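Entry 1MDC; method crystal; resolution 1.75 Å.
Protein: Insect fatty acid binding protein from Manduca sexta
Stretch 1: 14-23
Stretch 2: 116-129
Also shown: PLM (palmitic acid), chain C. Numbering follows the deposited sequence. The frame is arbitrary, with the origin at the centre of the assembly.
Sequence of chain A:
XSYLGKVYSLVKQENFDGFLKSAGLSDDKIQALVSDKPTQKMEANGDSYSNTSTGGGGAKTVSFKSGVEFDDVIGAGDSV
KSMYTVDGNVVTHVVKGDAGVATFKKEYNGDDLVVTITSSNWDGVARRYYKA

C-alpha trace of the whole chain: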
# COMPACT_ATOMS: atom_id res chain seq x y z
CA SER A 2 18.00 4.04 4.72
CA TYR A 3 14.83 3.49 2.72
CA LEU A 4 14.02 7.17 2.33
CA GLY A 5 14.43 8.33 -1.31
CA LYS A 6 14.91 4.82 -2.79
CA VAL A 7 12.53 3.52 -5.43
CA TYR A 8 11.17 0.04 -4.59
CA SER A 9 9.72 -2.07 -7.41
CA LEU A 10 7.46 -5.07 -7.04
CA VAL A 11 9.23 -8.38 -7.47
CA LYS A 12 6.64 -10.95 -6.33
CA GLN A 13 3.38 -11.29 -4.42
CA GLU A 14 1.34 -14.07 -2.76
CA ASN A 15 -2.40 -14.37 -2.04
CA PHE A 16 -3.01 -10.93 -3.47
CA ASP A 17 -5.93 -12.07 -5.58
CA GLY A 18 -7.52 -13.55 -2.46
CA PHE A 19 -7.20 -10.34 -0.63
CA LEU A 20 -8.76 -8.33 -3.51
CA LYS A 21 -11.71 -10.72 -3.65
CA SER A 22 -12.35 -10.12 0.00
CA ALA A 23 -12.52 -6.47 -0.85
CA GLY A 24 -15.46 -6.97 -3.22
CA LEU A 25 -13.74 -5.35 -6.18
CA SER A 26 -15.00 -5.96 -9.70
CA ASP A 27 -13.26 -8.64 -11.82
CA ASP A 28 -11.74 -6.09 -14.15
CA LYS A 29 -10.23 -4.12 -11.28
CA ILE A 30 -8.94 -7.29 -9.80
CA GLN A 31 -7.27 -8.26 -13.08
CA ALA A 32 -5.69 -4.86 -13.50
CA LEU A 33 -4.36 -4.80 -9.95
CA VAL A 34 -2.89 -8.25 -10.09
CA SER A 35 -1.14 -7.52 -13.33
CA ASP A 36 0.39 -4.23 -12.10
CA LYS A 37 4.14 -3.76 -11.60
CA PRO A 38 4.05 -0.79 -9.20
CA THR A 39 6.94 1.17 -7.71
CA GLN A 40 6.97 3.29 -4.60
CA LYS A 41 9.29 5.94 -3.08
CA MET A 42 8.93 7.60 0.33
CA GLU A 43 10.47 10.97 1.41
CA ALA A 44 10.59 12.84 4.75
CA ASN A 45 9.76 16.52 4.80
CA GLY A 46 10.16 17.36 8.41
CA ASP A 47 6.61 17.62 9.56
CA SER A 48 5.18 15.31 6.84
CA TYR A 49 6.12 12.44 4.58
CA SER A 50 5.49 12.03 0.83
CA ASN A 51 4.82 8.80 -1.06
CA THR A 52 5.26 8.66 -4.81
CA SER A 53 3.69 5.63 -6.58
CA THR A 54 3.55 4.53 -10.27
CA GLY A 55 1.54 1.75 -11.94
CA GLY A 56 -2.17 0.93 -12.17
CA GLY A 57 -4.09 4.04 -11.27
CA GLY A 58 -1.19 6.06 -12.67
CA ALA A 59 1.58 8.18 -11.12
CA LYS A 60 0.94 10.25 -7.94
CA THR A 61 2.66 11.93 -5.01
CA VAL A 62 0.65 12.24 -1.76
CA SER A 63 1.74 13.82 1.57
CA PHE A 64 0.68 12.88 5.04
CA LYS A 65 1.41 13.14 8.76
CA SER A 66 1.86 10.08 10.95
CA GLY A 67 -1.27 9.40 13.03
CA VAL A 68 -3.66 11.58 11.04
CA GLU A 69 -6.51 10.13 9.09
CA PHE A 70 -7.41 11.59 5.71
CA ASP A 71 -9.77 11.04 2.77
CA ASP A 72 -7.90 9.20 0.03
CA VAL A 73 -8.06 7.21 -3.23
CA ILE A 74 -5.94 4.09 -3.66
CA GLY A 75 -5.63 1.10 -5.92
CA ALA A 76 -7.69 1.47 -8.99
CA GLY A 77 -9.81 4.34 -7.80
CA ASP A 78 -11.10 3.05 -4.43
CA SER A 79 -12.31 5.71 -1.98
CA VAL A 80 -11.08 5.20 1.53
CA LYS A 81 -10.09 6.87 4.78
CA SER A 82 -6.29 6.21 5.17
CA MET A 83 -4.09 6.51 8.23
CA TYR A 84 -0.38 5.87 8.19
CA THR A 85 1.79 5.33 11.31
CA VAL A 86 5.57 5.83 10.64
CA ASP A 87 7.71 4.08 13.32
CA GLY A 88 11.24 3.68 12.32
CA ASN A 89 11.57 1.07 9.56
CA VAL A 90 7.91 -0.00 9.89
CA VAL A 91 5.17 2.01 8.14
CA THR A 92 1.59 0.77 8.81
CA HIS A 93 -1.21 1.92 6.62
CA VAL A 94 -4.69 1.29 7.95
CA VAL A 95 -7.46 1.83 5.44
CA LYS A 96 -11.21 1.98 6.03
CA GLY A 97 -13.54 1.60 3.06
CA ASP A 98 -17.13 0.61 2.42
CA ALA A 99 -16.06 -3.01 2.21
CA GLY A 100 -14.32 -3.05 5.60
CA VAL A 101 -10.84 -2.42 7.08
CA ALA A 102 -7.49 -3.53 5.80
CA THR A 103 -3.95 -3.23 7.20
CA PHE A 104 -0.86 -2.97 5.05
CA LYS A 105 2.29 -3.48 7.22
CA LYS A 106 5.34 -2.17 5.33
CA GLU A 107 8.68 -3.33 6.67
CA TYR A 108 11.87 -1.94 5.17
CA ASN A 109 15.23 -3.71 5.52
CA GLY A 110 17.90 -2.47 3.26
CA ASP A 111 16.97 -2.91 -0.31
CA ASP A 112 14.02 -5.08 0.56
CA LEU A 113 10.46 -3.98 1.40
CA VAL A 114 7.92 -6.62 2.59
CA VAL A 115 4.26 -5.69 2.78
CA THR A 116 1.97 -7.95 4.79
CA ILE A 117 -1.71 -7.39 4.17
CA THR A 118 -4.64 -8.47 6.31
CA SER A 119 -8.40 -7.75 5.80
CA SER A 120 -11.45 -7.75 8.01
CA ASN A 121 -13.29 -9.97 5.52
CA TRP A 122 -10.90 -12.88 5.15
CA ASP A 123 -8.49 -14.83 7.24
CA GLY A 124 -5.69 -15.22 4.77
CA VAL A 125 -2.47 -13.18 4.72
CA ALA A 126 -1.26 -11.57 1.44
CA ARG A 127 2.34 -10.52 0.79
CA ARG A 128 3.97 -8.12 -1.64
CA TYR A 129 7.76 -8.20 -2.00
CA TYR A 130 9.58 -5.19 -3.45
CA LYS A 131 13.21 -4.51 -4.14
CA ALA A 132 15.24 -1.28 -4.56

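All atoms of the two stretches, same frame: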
# COMPACT_ATOMS: atom_id res chain seq x y z
N GLU A 14 2.03 -12.83 -3.07
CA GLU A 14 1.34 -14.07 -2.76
C GLU A 14 -0.01 -13.77 -2.17
O GLU A 14 -0.11 -12.86 -1.36
CB GLU A 14 2.15 -14.81 -1.66
CG GLU A 14 3.55 -15.07 -2.12
CD GLU A 14 4.42 -15.68 -1.08
OE1 GLU A 14 4.61 -14.93 -0.03
OE2 GLU A 14 4.88 -16.76 -1.22
N ASN A 15 -1.05 -14.54 -2.56
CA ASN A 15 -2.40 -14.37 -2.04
C ASN A 15 -3.02 -13.01 -2.27
O ASN A 15 -3.98 -12.65 -1.59
CB ASN A 15 -2.49 -14.76 -0.53
CG ASN A 15 -2.11 -16.22 -0.30
OD1 ASN A 15 -2.19 -17.06 -1.21
ND2 ASN A 15 -1.67 -16.53 0.91
N PHE A 16 -2.47 -12.25 -3.21
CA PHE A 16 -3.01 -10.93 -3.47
C PHE A 16 -4.40 -11.01 -4.10
O PHE A 16 -5.29 -10.23 -3.82
CB PHE A 16 -2.01 -10.04 -4.22
CG PHE A 16 -2.33 -8.55 -4.34
CD1 PHE A 16 -2.66 -7.80 -3.23
CD2 PHE A 16 -2.26 -7.93 -5.60
CE1 PHE A 16 -2.92 -6.42 -3.36
CE2 PHE A 16 -2.54 -6.57 -5.75
CZ PHE A 16 -2.87 -5.83 -4.61
N ASP A 17 -4.61 -11.97 -4.97
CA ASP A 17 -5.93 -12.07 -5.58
C ASP A 17 -7.00 -12.35 -4.52
O ASP A 17 -8.12 -11.85 -4.55
CB ASP A 17 -5.86 -13.21 -6.62
CG ASP A 17 -7.19 -13.42 -7.35
OD1 ASP A 17 -7.31 -12.69 -8.42
OD2 ASP A 17 -8.06 -14.20 -7.00
N GLY A 18 -6.64 -13.17 -3.55
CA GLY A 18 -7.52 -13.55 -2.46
C GLY A 18 -7.90 -12.36 -1.65
O GLY A 18 -9.05 -12.17 -1.27
N PHE A 19 -6.91 -11.53 -1.39
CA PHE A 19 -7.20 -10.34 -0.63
C PHE A 19 -8.13 -9.41 -1.43
O PHE A 19 -9.04 -8.82 -0.87
CB PHE A 19 -5.88 -9.49 -0.33
CG PHE A 19 -6.19 -8.08 0.07
CD1 PHE A 19 -6.73 -7.78 1.31
CD2 PHE A 19 -5.93 -7.04 -0.81
CE1 PHE A 19 -7.00 -6.46 1.67
CE2 PHE A 19 -6.23 -5.71 -0.47
CZ PHE A 19 -6.75 -5.42 0.77
N LEU A 20 -7.91 -9.23 -2.73
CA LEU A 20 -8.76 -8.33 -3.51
C LEU A 20 -10.19 -8.82 -3.59
O LEU A 20 -11.14 -8.03 -3.64
CB LEU A 20 -8.19 -8.15 -4.87
CG LEU A 20 -6.83 -7.43 -4.83
CD1 LEU A 20 -6.20 -7.51 -6.19
CD2 LEU A 20 -6.98 -5.98 -4.47
N LYS A 21 -10.36 -10.14 -3.59
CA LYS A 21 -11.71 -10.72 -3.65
C LYS A 21 -12.46 -10.36 -2.38
O LYS A 21 -13.62 -9.99 -2.37
CB LYS A 21 -11.76 -12.24 -3.89
CG LYS A 21 -11.36 -12.61 -5.32
CD LYS A 21 -11.07 -14.11 -5.40
CE LYS A 21 -10.96 -14.67 -6.78
NZ LYS A 21 -10.07 -15.84 -6.76
N SER A 22 -11.76 -10.44 -1.28
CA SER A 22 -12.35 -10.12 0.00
C SER A 22 -12.73 -8.67 0.11
O SER A 22 -13.45 -8.27 1.03
CB SER A 22 -11.37 -10.51 1.12
OG SER A 22 -10.46 -9.39 1.40
N ALA A 23 -12.23 -7.88 -0.84
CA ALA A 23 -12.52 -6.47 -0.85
C ALA A 23 -13.74 -6.13 -1.71
O ALA A 23 -14.19 -4.97 -1.79
CB ALA A 23 -11.30 -5.60 -1.10
N THR A 116 2.83 -6.88 4.34
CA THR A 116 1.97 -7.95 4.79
C THR A 116 0.60 -7.31 4.85
O THR A 116 0.44 -6.29 5.48
CB THR A 116 2.39 -8.37 6.17
OG1 THR A 116 3.74 -8.79 6.00
CG2 THR A 116 1.54 -9.60 6.57
N ILE A 117 -0.38 -7.93 4.19
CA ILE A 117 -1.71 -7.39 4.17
C ILE A 117 -2.74 -8.30 4.77
O ILE A 117 -2.77 -9.47 4.43
CB ILE A 117 -1.98 -7.34 2.65
CG1 ILE A 117 -0.95 -6.45 1.93
CG2 ILE A 117 -3.36 -6.73 2.51
CD1 ILE A 117 -1.08 -6.40 0.40
N THR A 118 -3.57 -7.74 5.65
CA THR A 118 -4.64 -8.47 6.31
C THR A 118 -5.94 -7.70 6.05
O THR A 118 -5.92 -6.49 5.79
CB THR A 118 -4.38 -8.77 7.76
OG1 THR A 118 -3.99 -7.59 8.40
CG2 THR A 118 -3.31 -9.86 7.91
N SER A 119 -7.10 -8.39 6.07
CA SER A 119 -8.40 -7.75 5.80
C SER A 119 -9.45 -8.16 6.81
O SER A 119 -9.37 -9.22 7.40
CB SER A 119 -8.77 -8.44 4.48
OG SER A 119 -10.12 -8.46 4.21
N SER A 120 -10.46 -7.34 7.03
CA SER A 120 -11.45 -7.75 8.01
C SER A 120 -12.43 -8.75 7.39
O SER A 120 -13.28 -9.29 8.09
CB SER A 120 -12.23 -6.54 8.55
OG SER A 120 -12.81 -5.87 7.44
N ASN A 121 -12.34 -9.02 6.10
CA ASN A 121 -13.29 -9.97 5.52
C ASN A 121 -12.76 -11.34 5.16
O ASN A 121 -13.50 -12.13 4.59
CB ASN A 121 -13.77 -9.36 4.19
CG ASN A 121 -14.63 -8.12 4.43
OD1 ASN A 121 -15.19 -7.92 5.51
ND2 ASN A 121 -14.75 -7.28 3.42
N TRP A 122 -11.50 -11.62 5.47
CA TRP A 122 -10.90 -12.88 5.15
C TRP A 122 -9.84 -13.20 6.13
O TRP A 122 -9.30 -12.33 6.72
CB TRP A 122 -10.08 -12.49 3.92
CG TRP A 122 -9.46 -13.63 3.25
CD1 TRP A 122 -9.95 -14.89 3.16
CD2 TRP A 122 -8.23 -13.60 2.56
NE1 TRP A 122 -9.08 -15.66 2.43
CE2 TRP A 122 -8.02 -14.88 2.05
CE3 TRP A 122 -7.32 -12.62 2.35
CZ2 TRP A 122 -6.91 -15.19 1.34
CZ3 TRP A 122 -6.21 -12.94 1.63
CH2 TRP A 122 -6.02 -14.22 1.13
N ASP A 123 -9.52 -14.45 6.29
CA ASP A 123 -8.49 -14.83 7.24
C ASP A 123 -7.13 -15.07 6.68
O ASP A 123 -6.22 -15.38 7.42
CB ASP A 123 -8.83 -16.25 7.66
CG ASP A 123 -9.84 -16.25 8.73
OD1 ASP A 123 -9.84 -15.35 9.54
OD2 ASP A 123 -10.69 -17.25 8.68
N GLY A 124 -6.98 -14.97 5.38
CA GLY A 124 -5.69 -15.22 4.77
C GLY A 124 -4.77 -14.04 5.02
O GLY A 124 -5.19 -13.05 5.59
N VAL A 125 -3.52 -14.19 4.60
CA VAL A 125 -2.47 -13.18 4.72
C VAL A 125 -1.94 -13.02 3.30
O VAL A 125 -1.67 -14.04 2.65
CB VAL A 125 -1.26 -13.71 5.54
CG1 VAL A 125 -0.18 -12.57 5.55
CG2 VAL A 125 -1.73 -13.95 6.98
N ALA A 126 -1.79 -11.79 2.80
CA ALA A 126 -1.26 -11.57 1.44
C ALA A 126 0.09 -10.90 1.62
O ALA A 126 0.25 -10.19 2.62
CB ALA A 126 -2.15 -10.65 0.52
N ARG A 127 1.03 -11.11 0.69
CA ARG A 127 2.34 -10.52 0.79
C ARG A 127 2.76 -9.93 -0.52
O ARG A 127 2.45 -10.49 -1.57
CB ARG A 127 3.37 -11.61 1.06
CG ARG A 127 3.47 -11.91 2.53
CD ARG A 127 4.57 -11.09 3.15
NE ARG A 127 4.78 -11.26 4.57
CZ ARG A 127 5.57 -12.21 5.05
NH1 ARG A 127 6.16 -13.06 4.24
NH2 ARG A 127 5.74 -12.32 6.39
N ARG A 128 3.45 -8.79 -0.46
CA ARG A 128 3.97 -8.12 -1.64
C ARG A 128 5.43 -7.86 -1.30
O ARG A 128 5.72 -7.28 -0.26
CB ARG A 128 3.26 -6.88 -2.13
CG ARG A 128 1.73 -7.13 -2.30
CD ARG A 128 1.10 -5.88 -2.89
NE ARG A 128 1.00 -5.92 -4.36
CZ ARG A 128 0.57 -4.84 -5.02
NH1 ARG A 128 0.25 -3.71 -4.38
NH2 ARG A 128 0.47 -4.91 -6.30
N TYR A 129 6.32 -8.32 -2.15
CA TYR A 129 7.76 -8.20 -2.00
C TYR A 129 8.31 -7.21 -3.05
O TYR A 129 8.10 -7.36 -4.26
CB TYR A 129 8.45 -9.58 -2.18
CG TYR A 129 7.90 -10.61 -1.24
CD1 TYR A 129 8.42 -10.81 0.04
CD2 TYR A 129 6.83 -11.42 -1.66
CE1 TYR A 129 7.90 -11.75 0.90
CE2 TYR A 129 6.30 -12.39 -0.80
CZ TYR A 129 6.82 -12.57 0.45
OH TYR A 129 6.30 -13.51 1.28
C1 PLM C . 1.41 -1.88 -1.18
O1 PLM C . 2.34 -1.25 -0.64
O2 PLM C . 1.60 -2.77 -2.03
C2 PLM C . -0.06 -1.54 -0.88
C3 PLM C . -1.14 -2.42 -1.56
C4 PLM C . -1.73 -1.73 -2.82
C5 PLM C . -3.12 -1.11 -2.56
C6 PLM C . -4.23 -1.91 -3.26
C7 PLM C . -5.56 -1.55 -2.60
C8 PLM C . -6.81 -1.97 -3.35
C9 PLM C . -7.69 -2.64 -2.29
CA PLM C . -8.97 -1.88 -1.93
CB PLM C . -9.02 -1.62 -0.41
CC PLM C . -10.45 -1.36 0.12
CD PLM C . -10.45 -1.02 1.65
CE PLM C . -11.22 -2.04 2.48
CF PLM C . -10.53 -3.40 2.34
CG PLM C . -11.19 -4.54 3.17

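Contact between residues 14-23, which carry the short helix 16-21, and the strands of residues 116-129 in the insect fatty acid binding protein, followed along the second stretch. Thr 116 does not reach the helix, but its OG1 accepts a hydrogen bond from Arg 127 NE (3.0 Å) on the neighbouring strand. Ile 117 points toward the helix and meets both of its phenylalanines: CG2 sits over one face of the Phe 19 ring, 3.7 Å from CD1, in a CH-pi contact, while CD1 lies 4.2 Å from Phe 16 CE1. Thr 118 turns its side chain away, as alternation along a strand requires, and Ser 119 turns back. Ser 119 CB packs at the edge of the Phe 19 ring (3.8 Å to CD1), and its OG donates to Ser 22 OG (3.0 Å), which in turn donates to Phe 19 O (2.7 Å). The same Ser 119 OG accepts from Asn 121 N (3.0 Å), so a chain of hydrogen bonds runs from the turn to the carbonyl of Phe 19 in the helix. Asn 121 adds a second link to Ser 22, ND2 donating to Ser 22 O (2.9 Å, 167° at the hydrogen).

Trp 122 lays one face of its indole against the helix backbone at Gly 18, with CZ3 3.7 Å from Gly 18 C. The fit depends on glycine: an ideal CB at this position would come within 2.9 Å of Trp 122 CH2. Trp 122 CZ3 also lies 4.0 Å from Phe 19 CB. Val 125 points its side chain away and contributes its backbone, O accepting from Asn 15 ND2 (3.0 Å). Ala 126, paired with Ile 117 through two backbone hydrogen bonds, places CB 4.0 Å from Phe 19 CB and 3.4 Å from Asn 15 O.

At Arg 127 the contact becomes an antiparallel bridge: Glu 14 N donates to Arg 127 O (2.8 Å), and Arg 127 N to Glu 14 O (2.9 Å). Arg 128 leaves its strand sideways, and the end of its side chain comes to lie against Phe 16. The guanidinium of Arg 128 lies flat on the Phe 16 ring, centres 4.0 Å apart and planes at 15°, a cation-pi stack. With the ring covering one face of the guanidinium, its edge is left to hydrogen bonds: Arg 128 NH1 donates to O2 of the palmitic acid (2.9 Å), NE and NH2 to residues just outside the stretches. Tyr 129 closes the series, its OH donating to Glu 14 OE1 (2.6 Å) and accepting from Arg 127 NH1 (3.0 Å), so that this hydroxyl links the two charged side chains.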